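Local coordinates for protein putative transcription factor (Chaetomium thermophilum, PDB 5D5W) that binds heat-shock-element DNA through a winged helix-turn-helix domain and, as a transcription factor, probably controls responses to osmotic and oxidative stress, at residues K61-K66 / F85-F90; L33-F38 / D81-K86. All blocks are in the same frame, centred on the assembly; numbering follows the deposited sequence.

Contact 1 of 2, residues K61-K66 / F85-F90; sequences KYDFHK and FKHPEF. With nucleotides of chain A; nucleotides of chain C.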
# COMPACT_ATOMS: atom_id res chain seq x y z
N LYS B 61 -6.26 -12.67 6.35
CA LYS B 61 -5.82 -13.90 7.01
C LYS B 61 -6.81 -14.33 8.07
O LYS B 61 -7.05 -15.52 8.24
CB LYS B 61 -4.43 -13.71 7.64
CG LYS B 61 -3.55 -14.95 7.61
CD LYS B 61 -2.14 -14.63 8.11
CE LYS B 61 -1.14 -15.75 7.82
NZ LYS B 61 0.05 -15.72 8.72
N TYR B 62 -7.37 -13.37 8.80
CA TYR B 62 -8.38 -13.63 9.83
C TYR B 62 -9.83 -13.44 9.34
O TYR B 62 -10.75 -13.25 10.15
CB TYR B 62 -8.13 -12.72 11.03
CG TYR B 62 -6.99 -13.13 11.92
CD1 TYR B 62 -7.23 -13.70 13.17
CD2 TYR B 62 -5.68 -12.95 11.53
CE1 TYR B 62 -6.19 -14.07 13.99
CE2 TYR B 62 -4.64 -13.31 12.36
CZ TYR B 62 -4.90 -13.87 13.58
OH TYR B 62 -3.86 -14.23 14.39
N ASP B 63 -10.01 -13.45 8.03
CA ASP B 63 -11.34 -13.53 7.43
C ASP B 63 -12.13 -12.21 7.41
O ASP B 63 -13.37 -12.22 7.37
CB ASP B 63 -12.14 -14.67 8.10
CG ASP B 63 -13.19 -15.29 7.17
OD1 ASP B 63 -12.91 -15.45 5.96
OD2 ASP B 63 -14.29 -15.63 7.67
N PHE B 64 -11.42 -11.08 7.40
CA PHE B 64 -12.04 -9.81 7.02
C PHE B 64 -12.08 -9.69 5.51
O PHE B 64 -11.23 -10.24 4.80
CB PHE B 64 -11.28 -8.60 7.56
CG PHE B 64 -11.40 -8.40 9.03
CD1 PHE B 64 -10.63 -9.15 9.89
CD2 PHE B 64 -12.26 -7.46 9.55
CE1 PHE B 64 -10.72 -8.97 11.25
CE2 PHE B 64 -12.36 -7.27 10.91
CZ PHE B 64 -11.59 -8.02 11.76
N HIS B 65 -13.06 -8.93 5.03
CA HIS B 65 -13.20 -8.64 3.62
C HIS B 65 -13.29 -7.15 3.48
O HIS B 65 -13.71 -6.47 4.40
CB HIS B 65 -14.45 -9.33 3.07
CG HIS B 65 -14.33 -10.82 3.05
ND1 HIS B 65 -14.02 -11.53 1.90
CD2 HIS B 65 -14.43 -11.74 4.04
CE1 HIS B 65 -13.97 -12.82 2.19
NE2 HIS B 65 -14.21 -12.97 3.48
N LYS B 66 -12.87 -6.65 2.33
CA LYS B 66 -13.02 -5.24 2.01
C LYS B 66 -14.41 -4.98 1.45
O LYS B 66 -14.97 -5.84 0.76
CB LYS B 66 -11.95 -4.80 1.01
CG LYS B 66 -11.81 -3.30 0.91
CD LYS B 66 -10.66 -2.91 0.01
CE LYS B 66 -10.70 -1.43 -0.31
NZ LYS B 66 -9.63 -1.06 -1.28
N PHE B 85 -13.25 -2.44 5.96
CA PHE B 85 -13.21 -3.90 6.13
C PHE B 85 -14.27 -4.40 7.07
O PHE B 85 -14.69 -3.69 7.99
CB PHE B 85 -11.85 -4.34 6.65
CG PHE B 85 -10.75 -4.09 5.68
CD1 PHE B 85 -10.10 -2.86 5.66
CD2 PHE B 85 -10.36 -5.07 4.78
CE1 PHE B 85 -9.09 -2.62 4.77
CE2 PHE B 85 -9.35 -4.83 3.88
CZ PHE B 85 -8.71 -3.60 3.88
N LYS B 86 -14.69 -5.65 6.85
CA LYS B 86 -15.81 -6.23 7.57
C LYS B 86 -15.61 -7.70 7.92
O LYS B 86 -15.24 -8.52 7.07
CB LYS B 86 -17.08 -6.07 6.75
CG LYS B 86 -18.37 -6.14 7.55
CD LYS B 86 -19.58 -5.90 6.64
CE LYS B 86 -20.69 -5.11 7.31
NZ LYS B 86 -21.45 -4.28 6.34
N HIS B 87 -15.83 -8.01 9.19
CA HIS B 87 -15.99 -9.37 9.66
C HIS B 87 -17.37 -9.39 10.33
O HIS B 87 -17.71 -8.45 11.06
CB HIS B 87 -14.89 -9.71 10.65
CG HIS B 87 -14.69 -11.18 10.84
ND1 HIS B 87 -15.65 -12.00 11.38
CD2 HIS B 87 -13.61 -11.96 10.61
CE1 HIS B 87 -15.18 -13.24 11.45
NE2 HIS B 87 -13.94 -13.24 11.00
N PRO B 88 -18.17 -10.44 10.07
CA PRO B 88 -19.51 -10.53 10.67
C PRO B 88 -19.54 -10.48 12.20
O PRO B 88 -20.51 -10.00 12.79
CB PRO B 88 -20.02 -11.89 10.19
CG PRO B 88 -19.27 -12.15 8.92
CD PRO B 88 -17.92 -11.54 9.12
N GLU B 89 -18.47 -10.97 12.83
CA GLU B 89 -18.37 -11.10 14.28
C GLU B 89 -17.52 -10.02 14.96
O GLU B 89 -17.38 -10.01 16.19
CB GLU B 89 -17.79 -12.48 14.60
CG GLU B 89 -18.54 -13.64 13.95
CD GLU B 89 -19.83 -13.99 14.66
OE1 GLU B 89 -19.76 -14.63 15.74
OE2 GLU B 89 -20.93 -13.65 14.15
N PHE B 90 -16.93 -9.12 14.16
CA PHE B 90 -16.16 -7.97 14.67
C PHE B 90 -17.07 -6.75 14.59
O PHE B 90 -17.27 -6.19 13.51
CB PHE B 90 -14.90 -7.75 13.81
CG PHE B 90 -13.95 -6.69 14.32
CD1 PHE B 90 -13.13 -6.93 15.42
CD2 PHE B 90 -13.84 -5.47 13.67
CE1 PHE B 90 -12.24 -5.96 15.87
CE2 PHE B 90 -12.95 -4.50 14.12
CZ PHE B 90 -12.15 -4.75 15.22
P DT A 6 -11.27 -9.20 -0.03
OP1 DT A 6 -12.58 -9.74 0.42
OP2 DT A 6 -10.55 -8.22 0.81
O5' DT A 6 -10.31 -10.44 -0.31
C5' DT A 6 -10.74 -11.47 -1.20
C4' DT A 6 -9.65 -12.50 -1.33
O4' DT A 6 -8.55 -11.90 -2.04
C3' DT A 6 -9.07 -13.03 -0.01
O3' DT A 6 -9.34 -14.43 0.09
C2' DT A 6 -7.59 -12.71 -0.10
C1' DT A 6 -7.36 -12.51 -1.58
N1 DT A 6 -6.25 -11.62 -1.93
C2 DT A 6 -5.24 -12.11 -2.73
O2 DT A 6 -5.23 -13.25 -3.15
N3 DT A 6 -4.25 -11.22 -3.01
C4 DT A 6 -4.16 -9.91 -2.58
O4 DT A 6 -3.20 -9.22 -2.91
C5 DT A 6 -5.25 -9.45 -1.75
C7 DT A 6 -5.24 -8.05 -1.24
C6 DT A 6 -6.23 -10.32 -1.47
P DC A 5 -10.46 -3.50 -3.95
OP1 DC A 5 -11.75 -2.86 -3.58
OP2 DC A 5 -9.16 -2.86 -3.56
O5' DC A 5 -10.44 -4.99 -3.40
C5' DC A 5 -11.52 -5.88 -3.67
C4' DC A 5 -11.07 -7.31 -3.46
O4' DC A 5 -9.97 -7.60 -4.34
C3' DC A 5 -10.58 -7.64 -2.04
O3' DC A 5 -11.49 -8.60 -1.49
C2' DC A 5 -9.17 -8.19 -2.25
C1' DC A 5 -9.15 -8.55 -3.72
N1 DC A 5 -7.83 -8.49 -4.36
C2 DC A 5 -7.37 -9.62 -5.04
O2 DC A 5 -8.08 -10.64 -5.04
N3 DC A 5 -6.16 -9.59 -5.64
C4 DC A 5 -5.42 -8.47 -5.59
N4 DC A 5 -4.24 -8.48 -6.22
C5 DC A 5 -5.87 -7.30 -4.92
C6 DC A 5 -7.07 -7.35 -4.33
P DG C 2 -0.73 -13.36 14.67
OP1 DG C 2 -1.30 -12.45 15.70
OP2 DG C 2 -1.56 -13.85 13.55
O5' DG C 2 0.55 -12.64 14.06
C5' DG C 2 1.54 -12.06 14.93
C4' DG C 2 2.60 -11.33 14.13
O4' DG C 2 3.44 -12.27 13.42
C3' DG C 2 2.08 -10.35 13.08
O3' DG C 2 2.99 -9.24 13.09
C2' DG C 2 2.14 -11.17 11.80
C1' DG C 2 3.39 -12.01 12.02
N9 DG C 2 3.45 -13.29 11.33
C8 DG C 2 2.47 -14.26 11.29
N7 DG C 2 2.83 -15.33 10.64
C5 DG C 2 4.14 -15.07 10.24
C6 DG C 2 5.05 -15.86 9.51
O6 DG C 2 4.89 -17.00 9.04
N1 DG C 2 6.27 -15.20 9.32
C2 DG C 2 6.56 -13.94 9.78
N2 DG C 2 7.79 -13.48 9.50
N3 DG C 2 5.72 -13.20 10.48
C4 DG C 2 4.54 -13.82 10.67
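Four hydrogen bonds run from residues 61-66 to DNA phosphates. Tyr62 OH donates to OP2 of DG2 of chain C over a very short 2.5 Å, the oxygen lying at the ring edge, in its plane. On DNA chain A, His65 ND1 donates to OP1 of DT6 at 2.7 Å along a bent bond (130° at the hydrogen), while the backbone N of Lys66 donates to OP2 of the same phosphate, so two neighbouring residues grip one group. The extended Lys66 chain carries NZ on to a hydrogen bond with OP2 of DC5 of chain A.

The backbone of His65 and Lys66 is set by the pairing of strand 65-66 with strand 82-86. His65 and Lys86 form an antiparallel hydrogen-bonded pair: Lys86 N meets His65 O at 2.8 Å, nearly along the C=O axis, and His65 N returns a bond to Lys86 O from above that carbonyl's plane. Beside it, Phe64 joins two T-shaped (edge-to-face) pairs. His87 lays CB over one face, 3.7 Å from the Phe64 ring centroid, and turns its ring edge to Phe64, while Phe64 points its own edge at the face of Phe90, planes 74° apart. An alanine at Phe64 would remove the ring that His87 and Phe90 pack against and would probably loosen the link between the two segments. Within the type I turn from His87 to Phe90, Glu89 N gives His87 ND1 a weak hydrogen bond.

Asp63, at positive phi, closes helix 52-61 with a Schellman motif, and its OD1 forms a salt bridge with Arg103. Leu8 of helix 3-12, Leu59 of helix 52-61 and Phe30 of strand 30-33 pack around Phe64.

Contact 2 of 2, residues L33-F38 / D81-K86; sequences LENEKF and DAWEFK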
# COMPACT_ATOMS: atom_id res chain seq x y z
N LEU B 33 -8.49 5.51 6.80
CA LEU B 33 -8.57 6.65 5.88
C LEU B 33 -7.47 7.63 6.23
O LEU B 33 -7.25 7.89 7.41
CB LEU B 33 -9.94 7.31 6.00
CG LEU B 33 -10.17 8.70 5.40
CD1 LEU B 33 -9.82 8.71 3.92
CD2 LEU B 33 -11.61 9.16 5.63
N GLU B 34 -6.78 8.17 5.23
CA GLU B 34 -5.61 9.04 5.44
C GLU B 34 -4.41 8.14 5.72
O GLU B 34 -3.84 8.13 6.82
CB GLU B 34 -5.83 10.08 6.56
CG GLU B 34 -4.86 11.26 6.57
CD GLU B 34 -5.17 12.28 7.66
OE1 GLU B 34 -4.28 12.55 8.50
OE2 GLU B 34 -6.31 12.81 7.68
N ASN B 35 -4.06 7.36 4.70
CA ASN B 35 -3.00 6.37 4.79
C ASN B 35 -1.66 6.95 5.25
O ASN B 35 -0.86 6.25 5.86
CB ASN B 35 -2.85 5.65 3.45
CG ASN B 35 -3.95 4.63 3.21
OD1 ASN B 35 -3.79 3.72 2.40
ND2 ASN B 35 -5.07 4.77 3.92
N GLU B 36 -1.43 8.22 4.97
CA GLU B 36 -0.25 8.91 5.48
C GLU B 36 -0.10 8.70 6.98
O GLU B 36 0.84 8.07 7.42
CB GLU B 36 -0.34 10.42 5.19
CG GLU B 36 -0.07 10.81 3.75
CD GLU B 36 -1.21 10.49 2.79
OE1 GLU B 36 -0.98 9.70 1.84
OE2 GLU B 36 -2.33 11.01 3.00
N LYS B 37 -1.07 9.21 7.74
CA LYS B 37 -0.95 9.24 9.20
C LYS B 37 -1.18 7.87 9.85
O LYS B 37 -0.53 7.56 10.85
CB LYS B 37 -1.91 10.27 9.81
CG LYS B 37 -1.47 10.74 11.19
CD LYS B 37 -2.58 11.47 11.95
CE LYS B 37 -2.25 11.61 13.43
NZ LYS B 37 -3.46 11.66 14.31
N PHE B 38 -2.09 7.07 9.30
CA PHE B 38 -2.37 5.72 9.82
C PHE B 38 -1.17 4.78 9.66
O PHE B 38 -0.74 4.13 10.62
CB PHE B 38 -3.58 5.08 9.12
CG PHE B 38 -3.76 3.64 9.46
CD1 PHE B 38 -4.15 3.27 10.73
CD2 PHE B 38 -3.50 2.64 8.53
CE1 PHE B 38 -4.31 1.93 11.06
CE2 PHE B 38 -3.65 1.31 8.85
CZ PHE B 38 -4.06 0.95 10.12
N ASP B 81 -9.31 8.14 -0.02
CA ASP B 81 -8.53 6.92 0.11
C ASP B 81 -8.95 6.20 1.39
O ASP B 81 -8.15 5.96 2.30
CB ASP B 81 -7.03 7.25 0.13
CG ASP B 81 -6.57 7.97 -1.13
OD1 ASP B 81 -7.25 8.93 -1.56
OD2 ASP B 81 -5.51 7.58 -1.68
N ALA B 82 -10.24 5.86 1.45
CA ALA B 82 -10.82 5.19 2.59
C ALA B 82 -10.97 3.71 2.27
O ALA B 82 -11.55 3.34 1.25
CB ALA B 82 -12.16 5.80 2.93
N TRP B 83 -10.45 2.88 3.16
CA TRP B 83 -10.52 1.43 3.04
C TRP B 83 -11.45 0.95 4.13
O TRP B 83 -11.25 1.27 5.29
CB TRP B 83 -9.13 0.83 3.26
CG TRP B 83 -8.18 1.13 2.17
CD1 TRP B 83 -7.76 2.35 1.75
CD2 TRP B 83 -7.52 0.17 1.34
NE1 TRP B 83 -6.88 2.22 0.70
CE2 TRP B 83 -6.71 0.89 0.44
CE3 TRP B 83 -7.54 -1.23 1.26
CZ2 TRP B 83 -5.92 0.25 -0.52
CZ3 TRP B 83 -6.76 -1.86 0.31
CH2 TRP B 83 -5.96 -1.12 -0.57
N GLU B 84 -12.47 0.18 3.76
CA GLU B 84 -13.42 -0.35 4.73
C GLU B 84 -13.36 -1.86 4.76
O GLU B 84 -13.43 -2.49 3.71
CB GLU B 84 -14.83 0.10 4.38
CG GLU B 84 -15.83 -0.20 5.48
CD GLU B 84 -17.23 0.25 5.14
OE1 GLU B 84 -17.45 0.75 4.02
OE2 GLU B 84 -18.12 0.10 6.01
N PHE B 85 -13.25 -2.44 5.96
CA PHE B 85 -13.21 -3.90 6.13
C PHE B 85 -14.27 -4.40 7.07
O PHE B 85 -14.69 -3.69 7.99
CB PHE B 85 -11.85 -4.34 6.65
CG PHE B 85 -10.75 -4.09 5.68
CD1 PHE B 85 -10.10 -2.86 5.66
CD2 PHE B 85 -10.36 -5.07 4.78
CE1 PHE B 85 -9.09 -2.62 4.77
CE2 PHE B 85 -9.35 -4.83 3.88
CZ PHE B 85 -8.71 -3.60 3.88
N LYS B 86 -14.69 -5.65 6.85
CA LYS B 86 -15.81 -6.23 7.57
C LYS B 86 -15.61 -7.70 7.92
O LYS B 86 -15.24 -8.52 7.07
CB LYS B 86 -17.08 -6.07 6.75
CG LYS B 86 -18.37 -6.14 7.55
CD LYS B 86 -19.58 -5.90 6.64
CE LYS B 86 -20.69 -5.11 7.31
NZ LYS B 86 -21.45 -4.28 6.34
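The chain at Leu33 runs antiparallel to that at Ala82, CA to CA 4.2 Å, in a loose non-hydrogen-bonded pairing, after which Glu34 takes the N-cap position and residues 35-38 turn away as the start of helix 35-46. Leu33 and Ala82 send their side chains to the same face of the sheet. With CG anti to the backbone N (chi1 166°), Leu33 brings its CD1 branch alongside the neighbouring chain, 3.9 Å from Ala82 CB and 3.6 Å from the carbonyl O of Asp81. One methyl thus lies against a methyl and a backbone carbonyl.

This is where strand 30-33, beside strand 82-86, leads into helix 35-46 of the winged helix-turn-helix domain, the helix beginning one residue beyond the N-cap. Asn35, in the first turn, points its CB toward the strand. Its side chain and that of Trp83 cross at about a right angle, the amide and indole planes inclined by 39°, with OD1 3.8 Å from Trp83 NE1; Asn35 ND2 lies 3.7 Å from Asp81 O. Neither approach is close, and ND2 is buried with no partner in the model. Trp83 is itself set by Phe52, which it meets edge-to-face. On Asp81, OD2 forms a salt bridge with Lys40 of the second subunit.

Overall arrangement
Both contacts use strand 82-86, one at each end: the 85-90 part of contact 1 shares Phe85 and Lys86 with the 81-86 part of contact 2. Their centres lie 15 Å apart, in the same sheet, where strand 82-86 is flanked by strand 65-66 in contact 1 and strand 30-33 in contact 2. Lys66 joins them directly through a cation-pi contact, its NZ 3.3 Å from Trp83 CE3 while that same amine bonds to a DNA phosphate. Contact 1 grips the DNA backbone itself, whereas the nearest atom of contact 2 stands about 5 Å from the nucleic acid and contact 2 faces the second subunit.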